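Local coordinates for endoglucanase, glycoside hydrolase family 5 protein (Cytophaga hutchinsonii, PDB 5IHS) that probably hydrolyses internal beta-1,4-glucosidic bonds of cellulose, acting as a periplasmic endoglucanase built on a TIM barrel, at residues P262-T265 with A266-E270; V72-L75 with R76-K80; A136-F139 with F140-A144; T165-K169 with D170-Y174. All coordinates share one frame; numbering follows the deposited sequence.

Interaction 1: P262-T265 with A266-E270; sequences PEET and ALWYE
One face of the Tyr269 ring carries the methyl of Thr265, one helical turn back: CG2 of Thr265 lies 4.0 Å from the centroid of the Tyr269 ring, displaced toward the rim above CE2 and CZ. This CH-pi contact arises because the two side chains run alongside each other and point the same way. With CG2 of Thr265 anti to the backbone N, OG1 lies beside that N and bonds to Ser261 O. The Trp268 indole is met differently, at its edge and near its plane, where CD1 of Trp268 comes within 3.4 Å of Glu264 O. The Glu264 carboxylate stands steeply to that indole, the two planes 77° apart.

The pairs belong to the first turns of helix 262-274, the crossover between the seventh and eighth strands, 244-249 and 279-284, of the TIM barrel. Four successive i to i+4 backbone bonds hold it, running from Ala266 N to Tyr269 N; the shortest joins Tyr269 N to Thr265 O at 2.9 Å, with the donor nitrogen in the carbonyl plane.

Glu264 bends at chi2 (71°), bringing OE1 to 3.7 Å from Leu267 CD1, a contact between a charged oxygen and a methyl that offers no polar bond. The carboxylate instead finds its mate in Arg231, to which OE2 makes a salt bridge and which also forms a cation-pi contact with Trp268. Trp268 NE1 donates to His226 O while its ring stacks on Phe221, and Tyr269 OH is hydrogen-bonded to Tyr249 OH.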
loop_
_atom_site.group_PDB
_atom_site.type_symbol
_atom_site.label_atom_id
_atom_site.label_comp_id
_atom_site.label_asym_id
_atom_site.label_seq_id
_atom_site.Cartn_x
_atom_site.Cartn_y
_atom_site.Cartn_z
ATOM N N PRO A 262 -5.660 7.709 18.648
ATOM C CA PRO A 262 -4.223 8.015 18.539
ATOM C C PRO A 262 -3.318 7.145 19.394
ATOM O O PRO A 262 -2.242 6.752 18.931
ATOM C CB PRO A 262 -4.139 9.499 18.922
ATOM C CG PRO A 262 -5.417 9.804 19.615
ATOM C CD PRO A 262 -6.441 8.894 19.028
ATOM N N GLU A 263 -3.700 6.839 20.636
ATOM C CA GLU A 263 -2.829 6.012 21.467
ATOM C C GLU A 263 -2.715 4.593 20.916
ATOM O O GLU A 263 -1.614 4.021 20.886
ATOM C CB GLU A 263 -3.276 6.043 22.930
ATOM C CG GLU A 263 -3.031 7.411 23.599
ATOM C CD GLU A 263 -1.556 7.697 23.920
ATOM O OE1 GLU A 263 -0.798 6.742 24.200
ATOM O OE2 GLU A 263 -1.155 8.890 23.917
ATOM N N GLU A 264 -3.819 4.016 20.438
ATOM C CA GLU A 264 -3.720 2.676 19.868
ATOM C C GLU A 264 -2.928 2.692 18.566
ATOM O O GLU A 264 -2.177 1.751 18.287
ATOM C CB GLU A 264 -5.104 2.048 19.674
ATOM C CG GLU A 264 -5.039 0.581 19.241
ATOM C CD GLU A 264 -4.567 -0.366 20.336
ATOM O OE1 GLU A 264 -4.834 -0.084 21.528
ATOM O OE2 GLU A 264 -3.931 -1.387 19.995
ATOM N N THR A 265 -3.070 3.756 17.764
ATOM C CA THR A 265 -2.248 3.873 16.563
ATOM C C THR A 265 -0.766 3.829 16.927
ATOM O O THR A 265 0.027 3.155 16.259
ATOM C CB THR A 265 -2.589 5.150 15.781
ATOM O OG1 THR A 265 -3.971 5.174 15.408
ATOM C CG2 THR A 265 -1.779 5.244 14.501
ATOM N N ALA A 266 -0.382 4.515 18.009
ATOM C CA ALA A 266 1.013 4.514 18.439
ATOM C C ALA A 266 1.484 3.122 18.858
ATOM O O ALA A 266 2.645 2.773 18.635
ATOM C CB ALA A 266 1.216 5.515 19.578
ATOM N N LEU A 267 0.610 2.316 19.478
ATOM C CA LEU A 267 0.988 0.938 19.793
ATOM C C LEU A 267 1.247 0.145 18.522
ATOM O O LEU A 267 2.164 -0.689 18.479
ATOM C CB LEU A 267 -0.082 0.242 20.635
ATOM C CG LEU A 267 -0.287 0.788 22.048
ATOM C CD1 LEU A 267 -1.321 -0.052 22.758
ATOM C CD2 LEU A 267 1.010 0.831 22.847
ATOM N N TRP A 268 0.461 0.395 17.475
ATOM C CA TRP A 268 0.734 -0.235 16.195
ATOM C C TRP A 268 2.055 0.244 15.606
ATOM O O TRP A 268 2.835 -0.571 15.107
ATOM C CB TRP A 268 -0.417 0.006 15.228
ATOM C CG TRP A 268 -1.541 -0.963 15.382
ATOM C CD1 TRP A 268 -2.722 -0.778 16.038
ATOM C CD2 TRP A 268 -1.585 -2.283 14.836
ATOM N NE1 TRP A 268 -3.504 -1.910 15.927
ATOM C CE2 TRP A 268 -2.828 -2.848 15.190
ATOM C CE3 TRP A 268 -0.699 -3.034 14.066
ATOM C CZ2 TRP A 268 -3.202 -4.134 14.794
ATOM C CZ3 TRP A 268 -1.066 -4.306 13.673
ATOM C CH2 TRP A 268 -2.305 -4.843 14.038
ATOM N N TYR A 269 2.316 1.561 15.617
ATOM C CA TYR A 269 3.596 2.040 15.099
ATOM C C TYR A 269 4.764 1.375 15.821
ATOM O O TYR A 269 5.773 1.027 15.196
ATOM C CB TYR A 269 3.712 3.554 15.228
ATOM C CG TYR A 269 2.867 4.405 14.305
ATOM C CD1 TYR A 269 2.546 4.014 13.005
ATOM C CD2 TYR A 269 2.439 5.647 14.733
ATOM C CE1 TYR A 269 1.796 4.834 12.178
ATOM C CE2 TYR A 269 1.706 6.478 13.914
ATOM C CZ TYR A 269 1.388 6.080 12.636
ATOM O OH TYR A 269 0.654 6.941 11.842
ATOM N N GLU A 270 4.652 1.208 17.143
ATOM C CA GLU A 270 5.718 0.565 17.909
ATOM C C GLU A 270 5.972 -0.851 17.398
ATOM O O GLU A 270 7.119 -1.258 17.179
ATOM C CB GLU A 270 5.324 0.556 19.384
ATOM C CG GLU A 270 6.284 -0.104 20.331
ATOM C CD GLU A 270 5.843 0.128 21.769
ATOM O OE1 GLU A 270 4.774 -0.396 22.156
ATOM O OE2 GLU A 270 6.531 0.872 22.505
#

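Interaction 2: V72-L75 with R76-K80; sequences VKWL and RDDWK
Asp78 lies alongside Trp74, pointing the same way, near the end of helix 69-77, which links strands 53-57 and 83-89 in the first beta-alpha-beta unit of the TIM barrel. From its base outward, Asp78 follows the indole. Its CB sits over the centre of the six-membered ring of Trp74, 3.6 Å from the centroid, in a CH-pi contact. CG comes next, 3.4 Å from Trp74 CZ2, and the carboxylate and ring planes are 17° apart, the two groups stacked. OD1 remains near CZ2 and CH2 of Trp74. OD2 accepts from a water at 2.8 Å and also makes a salt bridge to Arg317 of helix 311-329. CG anti to the backbone N (chi1 -176°) brings the carboxylate over the indole, and chi2 (71°) turns it nearly flat to it.

The same water accepts from both indole N-H groups, Trp74 NE1 and Trp79 NE1, so one molecule ties three side chains together. The two indoles themselves meet obliquely. Trp79 also receives Leu75 over one face, with CD2 of Leu75 4.1 Å from the centroid of its five-membered ring.

Beyond the helix, Lys80 takes a positive phi and folds back to donate from NZ to Asp77 O. Arg76 grips Asp77 side-on through two nitrogens, and both end on one atom: NE and NH2 of Arg76 lie 2.8 and 2.9 Å from Asp77 OD1.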
loop_
_atom_site.group_PDB
_atom_site.type_symbol
_atom_site.label_atom_id
_atom_site.label_comp_id
_atom_site.label_asym_id
_atom_site.label_seq_id
_atom_site.Cartn_x
_atom_site.Cartn_y
_atom_site.Cartn_z
ATOM N N VAL A 72 1.936 14.026 -5.599
ATOM C CA VAL A 72 3.063 13.144 -5.293
ATOM C C VAL A 72 4.273 13.954 -4.831
ATOM O O VAL A 72 4.944 13.591 -3.856
ATOM C CB VAL A 72 3.385 12.229 -6.486
ATOM C CG1 VAL A 72 4.664 11.448 -6.237
ATOM C CG2 VAL A 72 2.220 11.266 -6.747
ATOM N N LYS A 73 4.572 15.063 -5.515
ATOM C CA LYS A 73 5.706 15.894 -5.111
ATOM C C LYS A 73 5.515 16.443 -3.704
ATOM O O LYS A 73 6.457 16.457 -2.902
ATOM C CB LYS A 73 5.909 17.036 -6.102
ATOM C CG LYS A 73 7.161 17.842 -5.809
ATOM C CD LYS A 73 7.407 18.914 -6.844
ATOM C CE LYS A 73 8.655 19.706 -6.511
ATOM N NZ LYS A 73 8.821 20.818 -7.469
ATOM N N TRP A 74 4.303 16.907 -3.388
ATOM C CA TRP A 74 4.018 17.451 -2.068
ATOM C C TRP A 74 4.112 16.369 -1.002
ATOM O O TRP A 74 4.615 16.613 0.104
ATOM C CB TRP A 74 2.630 18.115 -2.074
ATOM C CG TRP A 74 2.302 18.812 -0.797
ATOM C CD1 TRP A 74 1.432 18.399 0.160
ATOM C CD2 TRP A 74 2.874 20.037 -0.313
ATOM N NE1 TRP A 74 1.411 19.291 1.204
ATOM C CE2 TRP A 74 2.292 20.304 0.942
ATOM C CE3 TRP A 74 3.818 20.938 -0.823
ATOM C CZ2 TRP A 74 2.614 21.430 1.695
ATOM C CZ3 TRP A 74 4.134 22.062 -0.069
ATOM C CH2 TRP A 74 3.539 22.293 1.169
ATOM N N LEU A 75 3.625 15.166 -1.305
ATOM C CA LEU A 75 3.758 14.067 -0.351
ATOM C C LEU A 75 5.223 13.755 -0.060
ATOM O O LEU A 75 5.580 13.460 1.081
ATOM C CB LEU A 75 3.023 12.824 -0.854
ATOM C CG LEU A 75 1.497 12.927 -0.841
ATOM C CD1 LEU A 75 0.897 11.700 -1.500
ATOM C CD2 LEU A 75 0.967 13.084 0.577
ATOM N N ARG A 76 6.094 13.805 -1.071
ATOM C CA ARG A 76 7.518 13.608 -0.817
ATOM C C ARG A 76 8.104 14.774 -0.027
ATOM O O ARG A 76 8.792 14.573 0.979
ATOM C CB ARG A 76 8.271 13.467 -2.138
ATOM C CG ARG A 76 9.779 13.257 -1.943
ATOM C CD ARG A 76 10.540 13.384 -3.245
ATOM N NE ARG A 76 10.547 14.776 -3.660
ATOM C CZ ARG A 76 11.191 15.254 -4.714
ATOM N NH1 ARG A 76 11.867 14.439 -5.517
ATOM N NH2 ARG A 76 11.151 16.558 -4.956
ATOM N N ASP A 77 7.873 16.006 -0.492
ATOM C CA ASP A 77 8.608 17.149 0.038
ATOM C C ASP A 77 8.096 17.590 1.402
ATOM O O ASP A 77 8.890 17.982 2.262
ATOM C CB ASP A 77 8.500 18.350 -0.895
ATOM C CG ASP A 77 9.236 18.169 -2.207
ATOM O OD1 ASP A 77 10.062 17.236 -2.340
ATOM O OD2 ASP A 77 8.990 18.997 -3.111
ATOM N N ASP A 78 6.781 17.577 1.608
ATOM C CA ASP A 78 6.193 18.064 2.850
ATOM C C ASP A 78 5.821 16.944 3.812
ATOM O O ASP A 78 6.015 17.084 5.021
ATOM C CB ASP A 78 4.956 18.925 2.560
ATOM C CG ASP A 78 4.370 19.523 3.820
ATOM O OD1 ASP A 78 5.003 20.438 4.384
ATOM O OD2 ASP A 78 3.302 19.049 4.262
ATOM N N TRP A 79 5.261 15.848 3.313
ATOM C CA TRP A 79 4.903 14.737 4.182
ATOM C C TRP A 79 6.051 13.748 4.385
ATOM O O TRP A 79 5.943 12.876 5.248
ATOM C CB TRP A 79 3.662 13.997 3.649
ATOM C CG TRP A 79 2.378 14.776 3.782
ATOM C CD1 TRP A 79 2.146 16.061 3.380
ATOM C CD2 TRP A 79 1.155 14.313 4.358
ATOM N NE1 TRP A 79 0.858 16.428 3.672
ATOM C CE2 TRP A 79 0.231 15.374 4.285
ATOM C CE3 TRP A 79 0.762 13.112 4.951
ATOM C CZ2 TRP A 79 -1.064 15.271 4.786
ATOM C CZ3 TRP A 79 -0.527 13.020 5.446
ATOM C CH2 TRP A 79 -1.412 14.093 5.364
ATOM N N LYS A 80 7.120 13.835 3.598
ATOM C CA LYS A 80 8.264 12.925 3.715
ATOM C C LYS A 80 7.862 11.473 3.456
ATOM O O LYS A 80 8.433 10.547 4.031
ATOM C CB LYS A 80 8.997 13.082 5.052
ATOM C CG LYS A 80 9.305 14.532 5.427
ATOM C CD LYS A 80 10.094 15.298 4.373
ATOM C CE LYS A 80 10.394 16.713 4.859
ATOM N NZ LYS A 80 11.076 17.545 3.843
HETATM O O HOH W 1 0.568 19.263 3.939
#

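Interaction 3: A136-F139 with F140-A144; sequences AQRF and FSEMA
Gln137 O is held by Ser141 from opposite faces of the carbonyl plane. The backbone bond is the firm one, Ser141 N to Gln137 O at 2.9 Å and tilted 27° from that plane; the bond from Ser141 OG, well above the other face, belongs to one of two modelled conformers and is probably made only part of the time.

Three residues carry the apolar side of this turn. Phe139 presents its edge to the face of Phe140 in a T-shaped pair, the ring centroids 5.0 Å apart and the planes at 75°, with CD2 of Phe139 over the centre of the Phe140 ring. One turn on, Met143 reaches over a face of Phe139, its CG 3.9 Å from the ring centroid. The chain of Met143 bends at chi2 (-60°), which keeps SD near CE1 and CZ of Phe139 in an oblique Met-aromatic contact. Replacing Phe139 with an alanine would probably open a gap between Phe140 and Met143, taking the edge-to-face partner from Phe140 and leaving the Met143 thioether freer to turn.

Arg138 and Glu142 run side by side without their charged atoms meeting: OE2 of Glu142 packs against CG of Arg138 at 3.6 Å, while OE1 forms a salt bridge with Lys103.

The whole lies on helix 133-147, between barrel strands 119-125 and 153-156. Phe139 and Phe140 both press on Ile122 of the former, Phe140 also touches Tyr155 of the latter, and the flanks meet helix 99-116 through Met143 and helix 167-185 through Ala136 and Phe140.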
loop_
_atom_site.group_PDB
_atom_site.type_symbol
_atom_site.label_atom_id
_atom_site.label_comp_id
_atom_site.label_asym_id
_atom_site.label_seq_id
_atom_site.Cartn_x
_atom_site.Cartn_y
_atom_site.Cartn_z
ATOM N N ALA A 136 -7.705 -8.867 -14.426
ATOM C CA ALA A 136 -6.588 -8.550 -13.542
ATOM C C ALA A 136 -5.256 -8.909 -14.186
ATOM O O ALA A 136 -4.283 -8.150 -14.093
ATOM C CB ALA A 136 -6.755 -9.298 -12.221
ATOM N N GLN A 137 -5.193 -10.074 -14.833
ATOM C CA GLN A 137 -3.975 -10.492 -15.509
ATOM C C GLN A 137 -3.617 -9.521 -16.621
ATOM O O GLN A 137 -2.442 -9.194 -16.815
ATOM C CB GLN A 137 -4.155 -11.906 -16.061
ATOM C CG GLN A 137 -4.149 -12.976 -14.981
ATOM C CD GLN A 137 -4.410 -14.361 -15.539
ATOM O OE1 GLN A 137 -4.334 -14.591 -16.754
ATOM N NE2 GLN A 137 -4.714 -15.299 -14.656
ATOM N N ARG A 138 -4.618 -9.045 -17.361
ATOM C CA ARG A 138 -4.363 -8.096 -18.440
ATOM C C ARG A 138 -3.776 -6.802 -17.887
ATOM O O ARG A 138 -2.776 -6.280 -18.402
ATOM C CB ARG A 138 -5.669 -7.825 -19.200
ATOM C CG ARG A 138 -5.530 -6.887 -20.390
ATOM C CD ARG A 138 -6.784 -6.900 -21.280
ATOM N NE ARG A 138 -8.001 -6.486 -20.574
ATOM C CZ ARG A 138 -9.007 -7.293 -20.222
ATOM N NH1 ARG A 138 -10.060 -6.793 -19.589
ATOM N NH2 ARG A 138 -8.982 -8.588 -20.501
ATOM N N PHE A 139 -4.390 -6.276 -16.825
ATOM C CA PHE A 139 -3.917 -5.041 -16.208
ATOM C C PHE A 139 -2.478 -5.180 -15.733
ATOM O O PHE A 139 -1.623 -4.334 -16.026
ATOM C CB PHE A 139 -4.818 -4.670 -15.034
ATOM C CG PHE A 139 -4.294 -3.514 -14.238
ATOM C CD1 PHE A 139 -4.329 -2.231 -14.758
ATOM C CD2 PHE A 139 -3.756 -3.703 -12.977
ATOM C CE1 PHE A 139 -3.836 -1.158 -14.036
ATOM C CE2 PHE A 139 -3.259 -2.635 -12.251
ATOM C CZ PHE A 139 -3.297 -1.358 -12.783
ATOM N N PHE A 140 -2.192 -6.234 -14.971
ATOM C CA PHE A 140 -0.855 -6.380 -14.419
ATOM C C PHE A 140 0.174 -6.695 -15.492
ATOM O O PHE A 140 1.324 -6.258 -15.374
ATOM C CB PHE A 140 -0.846 -7.376 -13.263
ATOM C CG PHE A 140 -1.282 -6.751 -11.976
ATOM C CD1 PHE A 140 -0.469 -5.822 -11.349
ATOM C CD2 PHE A 140 -2.515 -7.035 -11.414
ATOM C CE1 PHE A 140 -0.869 -5.187 -10.183
ATOM C CE2 PHE A 140 -2.915 -6.404 -10.233
ATOM C CZ PHE A 140 -2.080 -5.483 -9.619
ATOM N N SER A 141 -0.201 -7.434 -16.541
ATOM C CA SER A 141 0.715 -7.637 -17.662
ATOM C C SER A 141 1.095 -6.307 -18.297
ATOM O O SER A 141 2.265 -6.066 -18.629
ATOM C CB SER A 141 0.070 -8.530 -18.724
ATOM O OG SER A 141 -0.076 -9.858 -18.277
ATOM N N GLU A 142 0.112 -5.430 -18.497
ATOM C CA GLU A 142 0.396 -4.124 -19.090
ATOM C C GLU A 142 1.318 -3.301 -18.202
ATOM O O GLU A 142 2.262 -2.663 -18.690
ATOM C CB GLU A 142 -0.906 -3.369 -19.321
ATOM C CG GLU A 142 -1.721 -3.962 -20.428
ATOM C CD GLU A 142 -3.066 -3.302 -20.594
ATOM O OE1 GLU A 142 -3.320 -2.277 -19.928
ATOM O OE2 GLU A 142 -3.873 -3.811 -21.404
ATOM N N MET A 143 1.055 -3.287 -16.895
ATOM C CA MET A 143 1.886 -2.507 -15.991
ATOM C C MET A 143 3.300 -3.062 -15.936
ATOM O O MET A 143 4.272 -2.298 -15.952
ATOM C CB MET A 143 1.257 -2.464 -14.591
ATOM C CG MET A 143 -0.084 -1.729 -14.493
ATOM S SD MET A 143 -0.009 0.004 -14.972
ATOM C CE MET A 143 -0.613 -0.144 -16.616
ATOM N N ALA A 144 3.432 -4.386 -15.860
ATOM C CA ALA A 144 4.749 -5.002 -15.789
ATOM C C ALA A 144 5.521 -4.813 -17.090
ATOM O O ALA A 144 6.735 -4.597 -17.068
ATOM C CB ALA A 144 4.596 -6.480 -15.445
#

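Interaction 4: T165-K169 with D170-Y174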
loop_
_atom_site.group_PDB
_atom_site.type_symbol
_atom_site.label_atom_id
_atom_site.label_comp_id
_atom_site.label_asym_id
_atom_site.label_seq_id
_atom_site.Cartn_x
_atom_site.Cartn_y
_atom_site.Cartn_z
ATOM N N THR A 165 -13.670 -15.298 1.430
ATOM C CA THR A 165 -12.773 -15.599 0.315
ATOM C C THR A 165 -11.599 -16.448 0.807
ATOM O O THR A 165 -10.703 -15.946 1.490
ATOM C CB THR A 165 -12.283 -14.296 -0.317
ATOM O OG1 THR A 165 -13.367 -13.368 -0.479
ATOM C CG2 THR A 165 -11.633 -14.567 -1.660
ATOM N N SER A 166 -11.604 -17.734 0.458
ATOM C CA SER A 166 -10.623 -18.678 0.990
ATOM C C SER A 166 -9.223 -18.424 0.436
ATOM O O SER A 166 -9.051 -18.208 -0.770
ATOM C CB SER A 166 -11.050 -20.100 0.601
ATOM O OG SER A 166 -9.988 -21.036 0.665
ATOM N N TRP A 167 -8.215 -18.513 1.313
ATOM C CA TRP A 167 -6.824 -18.465 0.869
ATOM C C TRP A 167 -6.510 -19.618 -0.084
ATOM O O TRP A 167 -6.062 -19.409 -1.220
ATOM C CB TRP A 167 -5.865 -18.469 2.073
ATOM C CG TRP A 167 -4.434 -18.533 1.629
ATOM C CD1 TRP A 167 -3.625 -19.626 1.624
ATOM C CD2 TRP A 167 -3.663 -17.462 1.057
ATOM N NE1 TRP A 167 -2.400 -19.310 1.091
ATOM C CE2 TRP A 167 -2.397 -17.987 0.736
ATOM C CE3 TRP A 167 -3.916 -16.106 0.798
ATOM C CZ2 TRP A 167 -1.390 -17.212 0.161
ATOM C CZ3 TRP A 167 -2.906 -15.339 0.220
ATOM C CH2 TRP A 167 -1.671 -15.894 -0.091
ATOM N N ASN A 168 -6.733 -20.859 0.360
ATOM C CA ASN A 168 -6.282 -22.006 -0.429
ATOM C C ASN A 168 -7.050 -22.148 -1.741
ATOM O O ASN A 168 -6.477 -22.547 -2.765
ATOM C CB ASN A 168 -6.423 -23.299 0.378
ATOM C CG ASN A 168 -5.390 -23.430 1.486
ATOM O OD1 ASN A 168 -4.336 -22.789 1.471
ATOM N ND2 ASN A 168 -5.683 -24.295 2.447
ATOM N N LYS A 169 -8.351 -21.863 -1.732
ATOM C CA LYS A 169 -9.191 -22.124 -2.894
ATOM C C LYS A 169 -9.362 -20.926 -3.821
ATOM O O LYS A 169 -9.543 -21.121 -5.029
ATOM C CB LYS A 169 -10.571 -22.601 -2.444
ATOM C CG LYS A 169 -10.553 -23.949 -1.758
ATOM C CD LYS A 169 -11.960 -24.375 -1.358
ATOM C CE LYS A 169 -11.971 -25.749 -0.704
ATOM N NZ LYS A 169 -11.869 -25.664 0.776
ATOM N N ASP A 170 -9.346 -19.695 -3.293
ATOM C CA ASP A 170 -9.658 -18.499 -4.081
ATOM C C ASP A 170 -8.463 -17.567 -4.227
ATOM O O ASP A 170 -8.077 -17.234 -5.357
ATOM C CB ASP A 170 -10.809 -17.702 -3.440
ATOM C CG ASP A 170 -12.086 -18.464 -3.363
ATOM O OD1 ASP A 170 -12.445 -19.093 -4.372
ATOM O OD2 ASP A 170 -12.733 -18.408 -2.288
ATOM N N ILE A 171 -7.884 -17.108 -3.116
ATOM C CA ILE A 171 -6.885 -16.048 -3.193
ATOM C C ILE A 171 -5.598 -16.572 -3.807
ATOM O O ILE A 171 -5.028 -15.956 -4.721
ATOM C CB ILE A 171 -6.601 -15.427 -1.814
ATOM C CG1 ILE A 171 -7.873 -14.945 -1.103
ATOM C CG2 ILE A 171 -5.592 -14.294 -1.980
ATOM C CD1 ILE A 171 -7.677 -14.633 0.381
ATOM N N LYS A 172 -5.073 -17.672 -3.258
ATOM C CA LYS A 172 -3.764 -18.149 -3.704
ATOM C C LYS A 172 -3.762 -18.497 -5.184
ATOM O O LYS A 172 -2.852 -18.045 -5.903
ATOM C CB LYS A 172 -3.259 -19.294 -2.814
ATOM C CG LYS A 172 -1.816 -19.654 -3.103
ATOM C CD LYS A 172 -1.296 -20.820 -2.268
ATOM C CE LYS A 172 0.193 -20.993 -2.490
ATOM N NZ LYS A 172 0.688 -22.328 -2.137
ATOM N N PRO A 173 -4.721 -19.276 -5.708
ATOM C CA PRO A 173 -4.705 -19.558 -7.155
ATOM C C PRO A 173 -4.843 -18.304 -8.004
ATOM O O PRO A 173 -4.171 -18.184 -9.038
ATOM C CB PRO A 173 -5.875 -20.537 -7.343
ATOM C CG PRO A 173 -6.116 -21.113 -6.012
ATOM C CD PRO A 173 -5.765 -20.055 -5.014
ATOM N N TYR A 174 -5.696 -17.357 -7.598
ATOM C CA TYR A 174 -5.788 -16.090 -8.314
ATOM C C TYR A 174 -4.437 -15.388 -8.336
ATOM O O TYR A 174 -3.967 -14.937 -9.392
ATOM C CB TYR A 174 -6.842 -15.181 -7.663
ATOM C CG TYR A 174 -6.632 -13.729 -8.027
ATOM C CD1 TYR A 174 -7.148 -13.206 -9.209
ATOM C CD2 TYR A 174 -5.883 -12.887 -7.221
ATOM C CE1 TYR A 174 -6.931 -11.889 -9.569
ATOM C CE2 TYR A 174 -5.665 -11.576 -7.578
ATOM C CZ TYR A 174 -6.183 -11.082 -8.755
ATOM O OH TYR A 174 -5.980 -9.782 -9.146
#
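Trp167 is clasped by two residues of the next turn in different ways. Ile171 crosses it at about a right angle, CG2 lying 3.6 Å from CZ3 of Trp167. Lys172 passes over one indole face, its CB 4.1 Å from the centroid of the five-membered ring, and its extended chain carries NZ on to Asn208 and Pro209. Trp167 NE1 also bonds to Asn208 O. Thr165 CG2 meets Asp170 and Ile171, again roughly at right angles.

Here helix 167-185 of the TIM barrel begins. Ser166 is its N-cap, OG accepting from Lys169 N at 3.0 Å, while Asp170 OD2 accepts from Ser166 N at 3.0 Å, on its anti side. This is no capping box, whose acid lies three residues on; here it is four. The first turn is wide, of pi type: Ser166 O takes Ile171 N in its plane and Asp170 N above it, and Lys172 N bonds to Trp167 O.

An alanine in place of Asp170 would probably leave Ser166 N without this acceptor and the helix start without a negative charge. Ser166 is thus held through N, O and OG, and the amino-end dipole is likely to favour the carboxylate.

All four contacts are local turns of helices that wrap the same eight-stranded barrel. Interaction 3 has the largest share of buried residues, four of its eight, while interaction 1 has four exposed. Strand 153-156 lies between the helices of interactions 3 and 4 in the chain; interaction 3 packs on it, interaction 4 on strand 191-193, and the two touch where Ala136 CB lies 3.2 Å from Tyr174 OH. Interactions 1 and 2, centres about 23 Å apart, both pack against helix 311-329. Interaction 3, mid-helix, relies chiefly on aromatic and thioether packing, whereas interactions 2 and 4, at helix ends, add water-mediated or capping bonds. Interaction 1 joins its polar tips to neighbouring helices, loops and a barrel strand.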